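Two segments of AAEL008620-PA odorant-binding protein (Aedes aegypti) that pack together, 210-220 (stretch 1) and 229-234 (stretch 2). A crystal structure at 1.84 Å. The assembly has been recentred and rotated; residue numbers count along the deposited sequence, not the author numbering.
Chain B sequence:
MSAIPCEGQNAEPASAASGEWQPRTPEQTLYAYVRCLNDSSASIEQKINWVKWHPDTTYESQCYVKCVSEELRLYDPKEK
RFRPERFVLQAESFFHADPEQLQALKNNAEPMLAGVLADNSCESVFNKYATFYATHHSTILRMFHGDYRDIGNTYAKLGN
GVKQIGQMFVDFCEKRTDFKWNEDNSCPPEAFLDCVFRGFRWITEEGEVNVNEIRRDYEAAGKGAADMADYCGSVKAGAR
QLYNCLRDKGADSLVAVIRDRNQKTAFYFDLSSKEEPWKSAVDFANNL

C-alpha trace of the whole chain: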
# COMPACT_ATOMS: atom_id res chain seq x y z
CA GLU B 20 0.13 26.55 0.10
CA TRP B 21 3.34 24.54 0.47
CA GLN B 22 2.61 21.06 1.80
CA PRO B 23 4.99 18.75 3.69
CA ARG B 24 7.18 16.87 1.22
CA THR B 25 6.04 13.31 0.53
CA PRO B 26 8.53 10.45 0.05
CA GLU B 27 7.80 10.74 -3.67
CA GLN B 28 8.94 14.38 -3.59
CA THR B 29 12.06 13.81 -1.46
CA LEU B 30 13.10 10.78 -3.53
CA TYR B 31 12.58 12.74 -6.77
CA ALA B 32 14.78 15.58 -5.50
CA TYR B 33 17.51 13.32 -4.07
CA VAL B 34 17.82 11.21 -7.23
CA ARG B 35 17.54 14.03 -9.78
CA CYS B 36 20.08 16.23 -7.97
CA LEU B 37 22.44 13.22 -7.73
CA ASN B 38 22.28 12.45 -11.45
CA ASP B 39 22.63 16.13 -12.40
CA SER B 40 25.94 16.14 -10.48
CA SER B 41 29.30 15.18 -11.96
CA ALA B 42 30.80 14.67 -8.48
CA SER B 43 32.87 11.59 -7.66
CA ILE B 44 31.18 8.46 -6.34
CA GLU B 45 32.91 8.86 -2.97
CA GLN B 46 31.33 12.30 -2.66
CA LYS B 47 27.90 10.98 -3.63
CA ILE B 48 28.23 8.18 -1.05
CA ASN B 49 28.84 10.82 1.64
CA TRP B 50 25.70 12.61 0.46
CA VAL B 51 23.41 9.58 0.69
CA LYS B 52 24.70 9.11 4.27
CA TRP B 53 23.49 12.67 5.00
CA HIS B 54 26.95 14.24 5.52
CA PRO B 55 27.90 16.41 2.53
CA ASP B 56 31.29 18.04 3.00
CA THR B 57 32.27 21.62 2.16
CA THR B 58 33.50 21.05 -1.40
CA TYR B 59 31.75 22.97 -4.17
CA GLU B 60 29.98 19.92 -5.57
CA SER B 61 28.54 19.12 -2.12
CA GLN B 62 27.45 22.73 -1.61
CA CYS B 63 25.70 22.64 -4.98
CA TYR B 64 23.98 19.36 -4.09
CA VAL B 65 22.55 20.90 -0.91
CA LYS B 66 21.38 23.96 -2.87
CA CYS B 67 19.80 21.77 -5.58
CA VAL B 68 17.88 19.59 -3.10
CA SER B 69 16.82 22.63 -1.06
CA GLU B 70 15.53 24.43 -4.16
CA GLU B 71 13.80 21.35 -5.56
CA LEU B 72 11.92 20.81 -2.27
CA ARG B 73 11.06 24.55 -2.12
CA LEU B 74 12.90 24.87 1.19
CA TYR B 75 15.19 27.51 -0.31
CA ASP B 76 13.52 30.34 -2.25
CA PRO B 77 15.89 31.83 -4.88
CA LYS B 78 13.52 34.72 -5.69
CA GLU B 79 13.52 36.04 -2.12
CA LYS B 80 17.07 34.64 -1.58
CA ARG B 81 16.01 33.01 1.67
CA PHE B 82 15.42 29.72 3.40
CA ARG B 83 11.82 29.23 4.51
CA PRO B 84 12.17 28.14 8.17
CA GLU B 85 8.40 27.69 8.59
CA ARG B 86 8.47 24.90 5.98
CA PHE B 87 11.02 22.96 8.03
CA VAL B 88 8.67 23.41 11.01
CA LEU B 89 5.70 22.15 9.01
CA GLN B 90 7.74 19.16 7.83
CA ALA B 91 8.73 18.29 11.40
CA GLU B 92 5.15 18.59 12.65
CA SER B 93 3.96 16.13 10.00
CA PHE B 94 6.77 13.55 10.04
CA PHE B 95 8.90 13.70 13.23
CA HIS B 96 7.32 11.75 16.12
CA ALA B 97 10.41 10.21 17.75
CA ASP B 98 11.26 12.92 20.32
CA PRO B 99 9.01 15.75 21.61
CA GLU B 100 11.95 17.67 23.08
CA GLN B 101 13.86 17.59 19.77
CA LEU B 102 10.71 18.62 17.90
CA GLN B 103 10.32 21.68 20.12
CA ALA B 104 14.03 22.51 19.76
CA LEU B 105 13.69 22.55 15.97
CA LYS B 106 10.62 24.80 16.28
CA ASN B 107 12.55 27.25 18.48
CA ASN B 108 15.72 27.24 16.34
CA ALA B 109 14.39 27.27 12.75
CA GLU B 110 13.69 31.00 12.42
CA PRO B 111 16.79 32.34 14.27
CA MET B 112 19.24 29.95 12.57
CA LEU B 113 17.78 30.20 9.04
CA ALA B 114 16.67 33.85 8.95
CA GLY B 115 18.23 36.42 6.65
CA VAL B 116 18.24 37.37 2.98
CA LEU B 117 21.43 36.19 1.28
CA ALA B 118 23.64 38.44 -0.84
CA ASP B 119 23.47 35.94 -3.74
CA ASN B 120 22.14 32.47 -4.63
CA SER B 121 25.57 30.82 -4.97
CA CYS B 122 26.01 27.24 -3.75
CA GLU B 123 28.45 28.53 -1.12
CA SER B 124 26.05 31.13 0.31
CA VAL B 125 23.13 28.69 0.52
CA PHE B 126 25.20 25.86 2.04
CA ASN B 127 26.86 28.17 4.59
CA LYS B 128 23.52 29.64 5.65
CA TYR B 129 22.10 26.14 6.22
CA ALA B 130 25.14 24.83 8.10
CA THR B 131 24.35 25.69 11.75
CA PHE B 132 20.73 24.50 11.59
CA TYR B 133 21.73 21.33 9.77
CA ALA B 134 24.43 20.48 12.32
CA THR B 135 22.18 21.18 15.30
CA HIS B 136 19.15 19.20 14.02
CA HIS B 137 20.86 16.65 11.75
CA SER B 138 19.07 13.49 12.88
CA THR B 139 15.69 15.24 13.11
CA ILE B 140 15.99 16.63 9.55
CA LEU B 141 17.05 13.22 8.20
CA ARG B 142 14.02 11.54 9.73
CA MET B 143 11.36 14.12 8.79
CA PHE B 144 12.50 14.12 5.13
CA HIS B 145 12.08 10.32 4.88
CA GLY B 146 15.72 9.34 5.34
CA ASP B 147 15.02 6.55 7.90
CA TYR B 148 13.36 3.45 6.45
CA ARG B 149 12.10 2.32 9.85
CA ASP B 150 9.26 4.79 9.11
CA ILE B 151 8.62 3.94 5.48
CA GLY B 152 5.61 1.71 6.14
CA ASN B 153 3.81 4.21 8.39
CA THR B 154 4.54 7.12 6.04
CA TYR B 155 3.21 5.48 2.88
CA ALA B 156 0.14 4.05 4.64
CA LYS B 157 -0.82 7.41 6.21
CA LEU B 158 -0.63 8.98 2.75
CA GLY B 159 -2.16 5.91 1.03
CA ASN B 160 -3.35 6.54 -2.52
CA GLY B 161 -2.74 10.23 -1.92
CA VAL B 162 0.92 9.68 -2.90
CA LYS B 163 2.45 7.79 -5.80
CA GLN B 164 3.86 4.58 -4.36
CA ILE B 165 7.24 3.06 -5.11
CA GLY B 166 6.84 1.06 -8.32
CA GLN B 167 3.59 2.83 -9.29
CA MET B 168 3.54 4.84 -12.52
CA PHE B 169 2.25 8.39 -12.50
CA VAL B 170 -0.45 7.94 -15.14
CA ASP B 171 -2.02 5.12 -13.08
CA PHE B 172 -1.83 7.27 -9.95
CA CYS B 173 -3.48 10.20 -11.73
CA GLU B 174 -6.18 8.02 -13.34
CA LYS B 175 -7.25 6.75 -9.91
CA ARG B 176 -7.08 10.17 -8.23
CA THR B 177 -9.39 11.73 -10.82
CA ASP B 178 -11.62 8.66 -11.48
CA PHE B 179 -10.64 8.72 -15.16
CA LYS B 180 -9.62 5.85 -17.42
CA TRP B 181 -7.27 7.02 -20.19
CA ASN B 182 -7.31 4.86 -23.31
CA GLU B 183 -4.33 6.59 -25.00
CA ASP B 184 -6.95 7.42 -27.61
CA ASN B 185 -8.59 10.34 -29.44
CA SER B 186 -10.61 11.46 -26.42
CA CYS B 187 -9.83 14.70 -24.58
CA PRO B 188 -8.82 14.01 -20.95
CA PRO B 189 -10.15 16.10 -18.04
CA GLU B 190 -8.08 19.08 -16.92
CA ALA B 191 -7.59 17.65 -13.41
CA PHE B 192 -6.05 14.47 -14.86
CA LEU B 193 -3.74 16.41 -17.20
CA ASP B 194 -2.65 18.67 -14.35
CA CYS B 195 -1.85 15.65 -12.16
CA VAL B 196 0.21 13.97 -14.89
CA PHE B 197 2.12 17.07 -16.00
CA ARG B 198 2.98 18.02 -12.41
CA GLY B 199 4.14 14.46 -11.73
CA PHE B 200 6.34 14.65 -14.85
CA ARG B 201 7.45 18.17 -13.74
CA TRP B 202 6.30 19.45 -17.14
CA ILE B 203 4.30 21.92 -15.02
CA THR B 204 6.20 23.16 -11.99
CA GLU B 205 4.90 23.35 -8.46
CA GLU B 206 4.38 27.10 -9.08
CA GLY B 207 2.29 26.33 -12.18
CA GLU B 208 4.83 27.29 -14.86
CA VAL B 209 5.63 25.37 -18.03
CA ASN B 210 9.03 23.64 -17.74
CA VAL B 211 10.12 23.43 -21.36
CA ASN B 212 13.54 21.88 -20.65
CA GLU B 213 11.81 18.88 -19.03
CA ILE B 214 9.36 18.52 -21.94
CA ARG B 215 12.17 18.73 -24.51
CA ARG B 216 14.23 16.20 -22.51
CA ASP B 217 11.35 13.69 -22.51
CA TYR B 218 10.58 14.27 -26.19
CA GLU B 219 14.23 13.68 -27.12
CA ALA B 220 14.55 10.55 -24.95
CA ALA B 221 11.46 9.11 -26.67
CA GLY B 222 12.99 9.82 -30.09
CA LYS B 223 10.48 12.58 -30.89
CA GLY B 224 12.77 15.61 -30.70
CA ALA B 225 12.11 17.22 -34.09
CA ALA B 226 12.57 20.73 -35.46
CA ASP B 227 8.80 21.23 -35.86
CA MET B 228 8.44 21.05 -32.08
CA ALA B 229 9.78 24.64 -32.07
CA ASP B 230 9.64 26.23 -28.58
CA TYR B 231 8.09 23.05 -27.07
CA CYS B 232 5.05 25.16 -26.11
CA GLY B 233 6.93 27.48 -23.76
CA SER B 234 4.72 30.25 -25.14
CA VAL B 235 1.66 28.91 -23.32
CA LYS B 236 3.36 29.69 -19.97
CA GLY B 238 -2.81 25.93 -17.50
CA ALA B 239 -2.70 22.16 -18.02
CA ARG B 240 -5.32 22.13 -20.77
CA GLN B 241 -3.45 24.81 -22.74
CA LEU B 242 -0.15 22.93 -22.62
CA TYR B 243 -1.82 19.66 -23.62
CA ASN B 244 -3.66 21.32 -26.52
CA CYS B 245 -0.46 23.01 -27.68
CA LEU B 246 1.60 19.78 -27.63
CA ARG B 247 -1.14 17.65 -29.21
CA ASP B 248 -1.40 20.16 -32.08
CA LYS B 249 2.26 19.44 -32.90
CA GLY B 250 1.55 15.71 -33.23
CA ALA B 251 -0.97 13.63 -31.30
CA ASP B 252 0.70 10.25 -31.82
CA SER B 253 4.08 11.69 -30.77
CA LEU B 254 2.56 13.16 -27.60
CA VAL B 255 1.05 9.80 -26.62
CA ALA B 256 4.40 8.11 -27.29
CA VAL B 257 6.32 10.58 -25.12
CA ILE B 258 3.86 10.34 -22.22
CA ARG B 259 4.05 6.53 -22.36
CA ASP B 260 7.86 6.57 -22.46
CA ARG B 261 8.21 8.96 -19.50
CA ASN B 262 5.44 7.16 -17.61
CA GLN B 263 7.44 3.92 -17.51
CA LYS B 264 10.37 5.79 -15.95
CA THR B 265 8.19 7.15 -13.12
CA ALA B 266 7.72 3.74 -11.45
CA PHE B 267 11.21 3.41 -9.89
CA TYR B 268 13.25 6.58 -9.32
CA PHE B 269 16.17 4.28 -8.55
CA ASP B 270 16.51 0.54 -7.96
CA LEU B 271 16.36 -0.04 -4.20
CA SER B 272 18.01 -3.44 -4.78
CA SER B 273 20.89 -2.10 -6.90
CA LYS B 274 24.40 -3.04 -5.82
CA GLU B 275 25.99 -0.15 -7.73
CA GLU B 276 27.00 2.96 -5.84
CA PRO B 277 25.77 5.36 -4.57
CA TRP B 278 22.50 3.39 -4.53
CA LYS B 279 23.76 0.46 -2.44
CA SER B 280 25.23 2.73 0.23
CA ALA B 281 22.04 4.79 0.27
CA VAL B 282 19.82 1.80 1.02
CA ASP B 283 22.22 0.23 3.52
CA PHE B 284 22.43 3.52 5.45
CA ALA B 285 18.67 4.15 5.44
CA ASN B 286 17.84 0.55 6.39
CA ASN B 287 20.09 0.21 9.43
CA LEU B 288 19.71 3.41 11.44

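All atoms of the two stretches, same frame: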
# COMPACT_ATOMS: atom_id res chain seq x y z
N ASN B 210 7.61 23.97 -17.89
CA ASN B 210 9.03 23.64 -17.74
C ASN B 210 9.50 23.03 -19.06
O ASN B 210 9.52 21.81 -19.23
CB ASN B 210 9.22 22.67 -16.56
CG ASN B 210 10.67 22.30 -16.30
OD1 ASN B 210 11.58 22.72 -17.02
ND2 ASN B 210 10.89 21.52 -15.25
N VAL B 211 9.91 23.90 -20.00
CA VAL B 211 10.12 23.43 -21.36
C VAL B 211 11.34 22.53 -21.47
O VAL B 211 11.39 21.65 -22.34
CB VAL B 211 10.23 24.62 -22.33
CG1 VAL B 211 9.09 25.55 -22.11
CG2 VAL B 211 11.56 25.35 -22.13
N ASN B 212 12.36 22.74 -20.62
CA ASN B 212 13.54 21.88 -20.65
C ASN B 212 13.18 20.44 -20.32
O ASN B 212 13.74 19.50 -20.90
CB ASN B 212 14.61 22.38 -19.68
CG ASN B 212 15.31 23.64 -20.16
OD1 ASN B 212 15.25 24.00 -21.34
ND2 ASN B 212 16.01 24.30 -19.25
N GLU B 213 12.26 20.24 -19.37
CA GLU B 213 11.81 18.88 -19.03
C GLU B 213 11.02 18.25 -20.18
O GLU B 213 11.22 17.07 -20.50
CB GLU B 213 10.96 18.91 -17.76
CG GLU B 213 10.72 17.54 -17.12
CD GLU B 213 11.97 16.95 -16.46
OE1 GLU B 213 12.92 17.71 -16.18
OE2 GLU B 213 12.01 15.73 -16.22
N ILE B 214 10.12 19.02 -20.79
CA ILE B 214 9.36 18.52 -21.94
C ILE B 214 10.30 18.14 -23.07
O ILE B 214 10.20 17.05 -23.64
CB ILE B 214 8.32 19.57 -22.41
CG1 ILE B 214 7.33 19.88 -21.29
CG2 ILE B 214 7.60 19.06 -23.66
CD1 ILE B 214 6.52 21.17 -21.49
N ARG B 215 11.23 19.04 -23.43
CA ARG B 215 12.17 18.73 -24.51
C ARG B 215 12.98 17.47 -24.18
O ARG B 215 13.15 16.60 -25.03
CB ARG B 215 13.09 19.92 -24.78
CG ARG B 215 14.10 19.68 -25.89
CD ARG B 215 14.89 20.94 -26.21
NE ARG B 215 15.63 21.42 -25.05
CZ ARG B 215 15.33 22.52 -24.37
NH1 ARG B 215 14.31 23.29 -24.74
NH2 ARG B 215 16.07 22.87 -23.32
N ARG B 216 13.47 17.37 -22.94
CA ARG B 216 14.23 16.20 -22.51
C ARG B 216 13.43 14.91 -22.74
O ARG B 216 13.96 13.93 -23.27
CB ARG B 216 14.61 16.38 -21.04
CG ARG B 216 15.21 15.20 -20.32
CD ARG B 216 15.45 15.61 -18.85
NE ARG B 216 15.10 14.56 -17.90
CZ ARG B 216 15.98 13.91 -17.14
NH1 ARG B 216 17.27 14.20 -17.21
NH2 ARG B 216 15.56 12.97 -16.29
N ASP B 217 12.16 14.90 -22.35
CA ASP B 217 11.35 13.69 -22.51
C ASP B 217 11.02 13.42 -23.97
O ASP B 217 10.98 12.26 -24.39
CB ASP B 217 10.08 13.80 -21.67
CG ASP B 217 10.35 13.63 -20.19
OD1 ASP B 217 11.46 13.14 -19.86
OD2 ASP B 217 9.47 13.95 -19.37
N TYR B 218 10.79 14.47 -24.76
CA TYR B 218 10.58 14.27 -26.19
C TYR B 218 11.81 13.65 -26.83
O TYR B 218 11.71 12.67 -27.58
CB TYR B 218 10.21 15.58 -26.89
CG TYR B 218 8.71 15.75 -27.07
CD1 TYR B 218 7.89 16.05 -25.99
CD2 TYR B 218 8.12 15.61 -28.33
CE1 TYR B 218 6.52 16.19 -26.14
CE2 TYR B 218 6.74 15.75 -28.50
CZ TYR B 218 5.95 16.05 -27.39
OH TYR B 218 4.58 16.19 -27.53
N GLU B 219 12.99 14.18 -26.52
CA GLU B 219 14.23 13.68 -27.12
C GLU B 219 14.51 12.23 -26.70
O GLU B 219 14.88 11.40 -27.54
CB GLU B 219 15.39 14.60 -26.76
CG GLU B 219 15.32 15.97 -27.44
CD GLU B 219 16.41 16.93 -26.98
OE1 GLU B 219 16.44 18.08 -27.49
OE2 GLU B 219 17.23 16.55 -26.12
N ALA B 220 14.31 11.91 -25.42
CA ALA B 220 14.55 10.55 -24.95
C ALA B 220 13.61 9.54 -25.61
O ALA B 220 13.98 8.38 -25.79
CB ALA B 220 14.40 10.48 -23.43
N ALA B 229 9.60 23.19 -32.23
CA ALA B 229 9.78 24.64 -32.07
C ALA B 229 10.09 24.93 -30.60
O ALA B 229 11.01 24.32 -30.05
CB ALA B 229 8.56 25.35 -32.65
N ASP B 230 9.36 25.83 -29.95
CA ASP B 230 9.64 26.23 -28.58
C ASP B 230 9.17 25.20 -27.55
O ASP B 230 9.29 25.47 -26.35
CB ASP B 230 8.99 27.58 -28.29
CG ASP B 230 7.47 27.53 -28.35
OD1 ASP B 230 6.93 26.63 -29.02
OD2 ASP B 230 6.82 28.39 -27.71
N TYR B 231 8.66 24.05 -27.98
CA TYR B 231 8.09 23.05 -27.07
C TYR B 231 6.99 23.64 -26.19
O TYR B 231 6.83 23.25 -25.03
CB TYR B 231 9.17 22.37 -26.22
CG TYR B 231 9.94 21.33 -26.98
CD1 TYR B 231 9.48 20.02 -27.08
CD2 TYR B 231 11.12 21.66 -27.65
CE1 TYR B 231 10.18 19.07 -27.80
CE2 TYR B 231 11.82 20.72 -28.37
CZ TYR B 231 11.35 19.42 -28.44
OH TYR B 231 12.05 18.48 -29.17
N CYS B 232 6.24 24.60 -26.74
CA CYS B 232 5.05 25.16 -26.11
C CYS B 232 5.39 25.99 -24.87
O CYS B 232 4.55 26.16 -23.98
CB CYS B 232 4.03 24.06 -25.76
SG CYS B 232 3.25 23.31 -27.23
N GLY B 233 6.61 26.53 -24.81
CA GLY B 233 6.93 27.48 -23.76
C GLY B 233 6.10 28.74 -23.82
O GLY B 233 5.95 29.42 -22.79
N SER B 234 5.55 29.06 -24.99
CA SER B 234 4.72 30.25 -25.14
C SER B 234 3.47 30.19 -24.27
O SER B 234 2.99 31.23 -23.82
CB SER B 234 4.34 30.42 -26.61
OG SER B 234 3.81 29.20 -27.13

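No hydrogen bond crosses between the two stretches; apolar and aromatic contacts hold them together. Together they bury 321 Å², and Tyr231 supplies the largest share. Asn210 caps the helix that starts at Val211. Asn210 OD1 accepts a weak hydrogen bond from Glu213 N at 3.5 Å. Val211 points toward stretch 2, and its CG1 lies 3.3 Å from Gly233 CA. Glycine suits this close approach, since an ideal CB on Gly233 would sit 2.9 Å from Val211 CG1, a clash. The CA-to-CB bond of Asn212 points away from stretch 2, and Asn212 OD1 accepts a very short hydrogen bond, 2.4 Å, from Arg215 NH2. Ile214, one turn after Val211, places CG2 4.0 Å from Tyr231 CD1. Arg215 lays its aliphatic part over one face of the Tyr231 ring. Its CB is 3.9 Å from the ring centroid, a CH-pi contact, and its CG is 3.5 Å from Tyr231 CE2. Tyr218 brings CB to 3.6 Å from Tyr231 CE1. The two rings form an offset edge-to-face pair, with the edge of Tyr231 toward the face of Tyr218. Ile214 and Tyr218 are buried and point toward stretch 2, so an apolar branch and an aromatic ring suit packing against buried Tyr231. Glu219 only grazes the hydroxyl of Tyr231, with Glu219 CG 4.5 Å from Tyr231 OH. In stretch 2, a type I' turn from Asp230 to Gly233 carries Tyr231.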